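PDB 2EJ5: enoyl-CoA hydratase subunit II, which catalyses the reversible hydration of enoyl-CoA thioesters to 3-hydroxyacyl-CoA and probably serves in phenylacetic acid catabolism. Local coordinates for the interface of chains A and B. Numbering follows the deposited sequence. Chains: chain A/B, Enoyl-CoA hydratase subunit II.

Contact 1: the interface of chains A and B. Residues chain A 230-231, 233-234; chain B 75-76, 79, 136.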
loop_
_atom_site.group_PDB
_atom_site.type_symbol
_atom_site.label_atom_id
_atom_site.label_comp_id
_atom_site.label_asym_id
_atom_site.label_seq_id
_atom_site.Cartn_x
_atom_site.Cartn_y
_atom_site.Cartn_z
ATOM N N GLN A 230 -4.122 24.270 -0.150
ATOM C CA GLN A 230 -3.661 24.948 -1.343
ATOM C C GLN A 230 -3.965 26.435 -1.262
ATOM O O GLN A 230 -3.224 27.200 -1.834
ATOM C CB GLN A 230 -4.303 24.377 -2.608
ATOM C CG GLN A 230 -3.557 24.737 -3.902
ATOM C CD GLN A 230 -2.238 24.003 -4.006
ATOM O OE1 GLN A 230 -1.311 24.178 -3.165
ATOM N NE2 GLN A 230 -2.143 23.145 -5.012
ATOM N N ARG A 231 -5.079 26.827 -0.608
ATOM C CA ARG A 231 -5.357 28.264 -0.347
ATOM C C ARG A 231 -4.205 28.824 0.452
ATOM O O ARG A 231 -3.638 29.855 0.071
ATOM C CB ARG A 231 -6.715 28.477 0.358
ATOM C CG ARG A 231 -7.079 29.935 0.651
ATOM C CD ARG A 231 -8.195 30.064 1.665
ATOM N NE ARG A 231 -7.769 29.637 3.004
ATOM C CZ ARG A 231 -7.120 30.397 3.887
ATOM N NH1 ARG A 231 -6.813 31.666 3.608
ATOM N NH2 ARG A 231 -6.775 29.871 5.068
ATOM N N ALA A 233 -0.975 27.435 0.726
ATOM C CA ALA A 233 0.298 27.456 0.008
ATOM C C ALA A 233 0.303 28.625 -0.974
ATOM O O ALA A 233 1.341 29.247 -1.196
ATOM C CB ALA A 233 0.571 26.101 -0.727
ATOM N N GLY A 234 -0.873 28.935 -1.507
ATOM C CA GLY A 234 -1.024 29.931 -2.537
ATOM C C GLY A 234 -0.773 31.355 -2.064
ATOM O O GLY A 234 -0.486 32.210 -2.877
ATOM N N HIS B 75 -6.712 29.803 -4.491
ATOM C CA HIS B 75 -6.406 28.428 -4.915
ATOM C C HIS B 75 -7.396 27.398 -4.387
ATOM O O HIS B 75 -7.693 26.394 -5.054
ATOM C CB HIS B 75 -4.980 28.067 -4.522
ATOM C CG HIS B 75 -3.947 28.880 -5.232
ATOM N ND1 HIS B 75 -3.627 30.168 -4.859
ATOM C CD2 HIS B 75 -3.182 28.601 -6.315
ATOM C CE1 HIS B 75 -2.698 30.644 -5.671
ATOM N NE2 HIS B 75 -2.405 29.711 -6.558
ATOM N N GLY B 76 -7.911 27.642 -3.192
ATOM C CA GLY B 76 -8.920 26.765 -2.615
ATOM C C GLY B 76 -10.192 26.732 -3.430
ATOM O O GLY B 76 -10.739 25.654 -3.701
ATOM N N LEU B 79 -9.849 24.925 -6.723
ATOM C CA LEU B 79 -10.035 23.489 -6.483
ATOM C C LEU B 79 -11.475 23.050 -6.197
ATOM O O LEU B 79 -11.978 22.112 -6.844
ATOM C CB LEU B 79 -9.076 22.980 -5.398
ATOM C CG LEU B 79 -7.638 22.828 -5.898
ATOM C CD1 LEU B 79 -6.653 22.800 -4.731
ATOM C CD2 LEU B 79 -7.479 21.575 -6.814
ATOM N N LEU B 136 3.615 25.028 -4.296
ATOM C CA LEU B 136 2.282 24.497 -4.073
ATOM C C LEU B 136 2.297 22.997 -3.709
ATOM O O LEU B 136 3.349 22.334 -3.777
ATOM C CB LEU B 136 1.400 24.756 -5.317
ATOM C CG LEU B 136 0.995 26.209 -5.651
ATOM C CD1 LEU B 136 0.065 26.241 -6.839
ATOM C CD2 LEU B 136 0.358 26.964 -4.441
HETATM O O HOH W 1 -4.586 31.191 -2.160
#
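A:Gln230, on helix 219-235, lies against B:His75, B:Leu79 and B:Leu136, and much of this contact is aliphatic. Its CG stands anti to the backbone N (chi1 -162°) and the chain then bends at the next bond, so that methylene and amide meet different partners. CB packs on the methyl CD1 of B:Leu79, 3.5 Å away, the two side chains roughly perpendicular, and CG lies 3.7 Å from B:His75 CB. Farther out, the amide lies beside B:Leu136, with CD 3.9 Å from its CB, while A:Ala233 CB touches the CD2 methyl of the same leucine at 3.8 Å. Were the glutamine cut back to an alanine, B:Leu136 would probably lose the amide packed against it, and a gap would open where CG and the amide had filled the space between the leucine and B:His75.

A CH-pi contact follows: the CA of A:Gly234 sits over the face of the B:His75 imidazole, 3.9 Å from the ring centroid.

A water supplies a polar link. It lies in the imidazole plane at the ring edge, 3.0 Å from B:His75 ND1, and also meets the backbone carbonyl O of A:Arg231 at 2.8 Å. Together these groups pin the start of helix 75-92 of one subunit to helix 219-235 of the next, probably helping to hold the oligomer together.

Contact 2: the interface of chains A and B. Residues chain A 118, 196, 199, 204, 207; chain B 132, 160-161.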
loop_
_atom_site.group_PDB
_atom_site.type_symbol
_atom_site.label_atom_id
_atom_site.label_comp_id
_atom_site.label_asym_id
_atom_site.label_seq_id
_atom_site.Cartn_x
_atom_site.Cartn_y
_atom_site.Cartn_z
ATOM N N PHE A 118 12.359 10.536 4.860
ATOM C CA PHE A 118 13.373 9.951 3.983
ATOM C C PHE A 118 14.325 9.146 4.843
ATOM O O PHE A 118 14.543 9.510 6.026
ATOM C CB PHE A 118 14.172 11.060 3.277
ATOM C CG PHE A 118 13.325 12.026 2.484
ATOM C CD1 PHE A 118 12.942 11.720 1.163
ATOM C CD2 PHE A 118 12.926 13.239 3.033
ATOM C CE1 PHE A 118 12.175 12.591 0.402
ATOM C CE2 PHE A 118 12.160 14.131 2.278
ATOM C CZ PHE A 118 11.785 13.811 0.948
ATOM N N LEU A 196 16.948 19.884 0.757
ATOM C CA LEU A 196 15.572 20.019 1.292
ATOM C C LEU A 196 15.367 21.348 2.009
ATOM O O LEU A 196 14.305 21.992 1.866
ATOM C CB LEU A 196 15.283 18.900 2.276
ATOM C CG LEU A 196 15.006 17.529 1.640
ATOM C CD1 LEU A 196 15.174 16.456 2.693
ATOM C CD2 LEU A 196 13.574 17.538 1.127
ATOM N N MET A 199 14.114 24.141 -0.134
ATOM C CA MET A 199 12.842 24.007 -0.842
ATOM C C MET A 199 11.749 24.791 -0.109
ATOM O O MET A 199 12.004 25.306 1.003
ATOM C CB MET A 199 12.475 22.498 -0.927
ATOM C CG MET A 199 13.500 21.648 -1.650
ATOM S SD MET A 199 12.781 20.071 -2.168
ATOM C CE MET A 199 11.794 20.626 -3.578
ATOM N N ILE A 204 5.996 21.910 1.864
ATOM C CA ILE A 204 6.404 20.561 2.346
ATOM C C ILE A 204 5.613 20.192 3.616
ATOM O O ILE A 204 5.176 19.062 3.773
ATOM C CB ILE A 204 7.925 20.458 2.609
ATOM C CG1 ILE A 204 8.701 20.572 1.264
ATOM C CG2 ILE A 204 8.286 19.119 3.327
ATOM C CD1 ILE A 204 10.215 20.729 1.479
ATOM N N ILE A 207 2.082 19.277 2.530
ATOM C CA ILE A 207 1.988 17.944 1.929
ATOM C C ILE A 207 2.064 16.835 2.999
ATOM O O ILE A 207 1.321 15.819 2.903
ATOM C CB ILE A 207 2.965 17.713 0.741
ATOM C CG1 ILE A 207 4.332 17.295 1.223
ATOM C CG2 ILE A 207 2.953 18.856 -0.257
ATOM C CD1 ILE A 207 4.443 15.779 1.209
ATOM N N ILE B 132 5.529 21.400 -6.308
ATOM C CA ILE B 132 6.506 21.889 -5.322
ATOM C C ILE B 132 7.435 23.006 -5.853
ATOM O O ILE B 132 7.828 23.925 -5.096
ATOM C CB ILE B 132 7.341 20.743 -4.675
ATOM C CG1 ILE B 132 8.081 21.251 -3.415
ATOM C CG2 ILE B 132 8.329 20.072 -5.698
ATOM C CD1 ILE B 132 7.136 21.558 -2.241
ATOM N N VAL B 160 7.692 15.822 -2.770
ATOM C CA VAL B 160 8.575 16.765 -2.083
ATOM C C VAL B 160 9.741 17.139 -2.957
ATOM O O VAL B 160 10.058 18.330 -3.106
ATOM C CB VAL B 160 9.028 16.273 -0.650
ATOM C CG1 VAL B 160 10.213 17.095 -0.077
ATOM C CG2 VAL B 160 7.848 16.280 0.296
ATOM N N LEU B 161 10.375 16.143 -3.554
ATOM C CA LEU B 161 11.536 16.418 -4.393
ATOM C C LEU B 161 11.110 16.880 -5.774
ATOM O O LEU B 161 11.847 17.613 -6.445
ATOM C CB LEU B 161 12.443 15.199 -4.435
ATOM C CG LEU B 161 13.042 14.880 -3.051
ATOM C CD1 LEU B 161 13.867 13.595 -3.108
ATOM C CD2 LEU B 161 13.874 16.062 -2.456
#
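The backbone carbonyl oxygen of B:Val160 faces the thioether of A:Met199, whose SD lies 3.4 Å from that O; the methyl CE is modelled too near the oxygen for its spacing to be trusted. A bend at the last bond of the methionine (chi3 75°) also turns CE towards B:Ile132, where it reaches CG1 at 3.8 Å.

The rest is hydrocarbon packing, with B:Val160 as a wedge pushed between chain A side chains. Its branches divide the work. CG1, anti to the backbone N (chi1 166°), meets the CD2 methyl of A:Leu196 at 3.6 Å and lies in the ring plane of A:Phe118, at the edge, 3.8 Å from CZ. CG2 points instead to A:Ile207, whose CD1 is 3.6 Å away. A:Ile204 flanks the wedge, its CD1 4.0 Å from B:Val160 CG1, and its CG1 also touches the CD1 methyl of B:Ile132. Beside the valine, B:Leu161 runs antiparallel alongside A:Phe118, with 4.0 Å between the leucine CD1 and the ring atom CE1.

In the fold, the wedge is the C-terminal end of helix 152-161, flanked by the 3-10 helix 131-134. Its socket combines the start of strand 118-122, the end of helix 185-197, the loop carrying A:Met199, and helix 201-216.

Contact 3: the interface of chains A and B. Residues chain A 207, 210-211, 222; chain B 137-138, 143.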
loop_
_atom_site.group_PDB
_atom_site.type_symbol
_atom_site.label_atom_id
_atom_site.label_comp_id
_atom_site.label_asym_id
_atom_site.label_seq_id
_atom_site.Cartn_x
_atom_site.Cartn_y
_atom_site.Cartn_z
ATOM N N ILE A 207 2.082 19.277 2.530
ATOM C CA ILE A 207 1.988 17.944 1.929
ATOM C C ILE A 207 2.064 16.835 2.999
ATOM O O ILE A 207 1.321 15.819 2.903
ATOM C CB ILE A 207 2.965 17.713 0.741
ATOM C CG1 ILE A 207 4.332 17.295 1.223
ATOM C CG2 ILE A 207 2.953 18.856 -0.257
ATOM C CD1 ILE A 207 4.443 15.779 1.209
ATOM N N LEU A 210 -1.346 16.743 4.408
ATOM C CA LEU A 210 -2.238 16.060 3.506
ATOM C C LEU A 210 -2.001 14.559 3.449
ATOM O O LEU A 210 -2.933 13.809 3.218
ATOM C CB LEU A 210 -2.173 16.671 2.094
ATOM C CG LEU A 210 -2.840 18.036 1.898
ATOM C CD1 LEU A 210 -2.626 18.484 0.448
ATOM C CD2 LEU A 210 -4.334 17.957 2.223
ATOM N N LEU A 211 -0.753 14.114 3.589
ATOM C CA LEU A 211 -0.476 12.665 3.647
ATOM C C LEU A 211 -1.104 12.023 4.882
ATOM O O LEU A 211 -1.566 10.903 4.816
ATOM C CB LEU A 211 1.030 12.356 3.580
ATOM C CG LEU A 211 1.627 12.549 2.153
ATOM C CD1 LEU A 211 3.111 12.500 2.217
ATOM C CD2 LEU A 211 1.083 11.491 1.100
ATOM N N TYR A 222 -11.300 14.362 1.973
ATOM C CA TYR A 222 -9.923 14.635 1.550
ATOM C C TYR A 222 -9.823 15.859 0.609
ATOM O O TYR A 222 -8.979 16.731 0.795
ATOM C CB TYR A 222 -9.274 13.418 0.875
ATOM C CG TYR A 222 -7.886 13.795 0.489
ATOM C CD1 TYR A 222 -6.867 13.786 1.446
ATOM C CD2 TYR A 222 -7.600 14.254 -0.810
ATOM C CE1 TYR A 222 -5.571 14.201 1.113
ATOM C CE2 TYR A 222 -6.305 14.683 -1.141
ATOM C CZ TYR A 222 -5.320 14.658 -0.173
ATOM O OH TYR A 222 -4.069 15.085 -0.465
ATOM N N VAL B 137 1.132 22.457 -3.333
ATOM C CA VAL B 137 1.019 21.062 -2.928
ATOM C C VAL B 137 0.384 20.280 -4.093
ATOM O O VAL B 137 -0.365 20.857 -4.886
ATOM C CB VAL B 137 0.144 20.895 -1.636
ATOM C CG1 VAL B 137 0.684 21.758 -0.468
ATOM C CG2 VAL B 137 -1.279 21.275 -1.897
ATOM N N PRO B 138 0.711 18.973 -4.227
ATOM C CA PRO B 138 -0.021 18.205 -5.224
ATOM C C PRO B 138 -1.504 18.179 -4.895
ATOM O O PRO B 138 -1.858 17.965 -3.746
ATOM C CB PRO B 138 0.611 16.807 -5.134
ATOM C CG PRO B 138 2.080 17.090 -4.631
ATOM C CD PRO B 138 1.772 18.175 -3.574
ATOM N N LEU B 143 -2.499 13.253 -3.652
ATOM C CA LEU B 143 -1.999 12.580 -2.474
ATOM C C LEU B 143 -2.974 11.588 -1.840
ATOM O O LEU B 143 -2.638 10.929 -0.862
ATOM C CB LEU B 143 -1.479 13.608 -1.454
ATOM C CG LEU B 143 -0.316 14.471 -1.976
ATOM C CD1 LEU B 143 -0.015 15.539 -0.903
ATOM C CD2 LEU B 143 0.906 13.676 -2.305
HETATM O O HOH W 2 -3.610 16.013 -2.905
#
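B:Leu143 projects from the beginning of helix 142-150 against helix 201-216 of chain A and forms the apolar centre. With CG anti to the carbonyl carbon (chi1 -61°) and CD1 continuing the extended line (chi2 174°), the two methyls are aimed at different chain A residues. CD1 rests 3.9 Å from A:Leu210 CB and also approaches CB of A:Ile207, whereas CD2 meets A:Leu211 CD2 at 4.0 Å. Both chain A leucines lie crosswise to B:Leu143.

Outward from this core, A:Ile207 turns its short branch to the chain B loop: CG2 packs on the pyrrolidine CD of B:Pro138 at 3.6 Å and against B:Val137 CG1. The valine's other methyl, CG2, touches A:Leu210 CD1 at 3.9 Å, so B:Val137 spans successive turns of the helix.

The polar rim is built round one water. A:Tyr222, from helix 219-235, brings its phenol OH 2.7 Å from the water, which lies in the ring plane. The same water joins two backbone groups of chain B, so the phenol is tied to both loop and helix start. It is 2.8 Å from the carbonyl O of B:Pro138, and the amide N of B:Leu143 points to it at 3.1 Å, with 166° at the hydrogen.

The three centres of C-alpha atoms form a triangle: contact 3 is about 11 Å from each of the others, while contacts 1 and 2 are about 16 Å apart. A:Ile207 belongs to both contacts 2 and 3, which also share helix 201-216; helix 219-235 runs from contact 3 to contact 1. On chain B, the stretch from 132 to 138 supplies a residue or two to each patch. Different surfaces of the same protein meet here, without exact two-fold symmetry, as expected if three subunits close a ring; the deposited trimer fits the crotonase family and is probably biological.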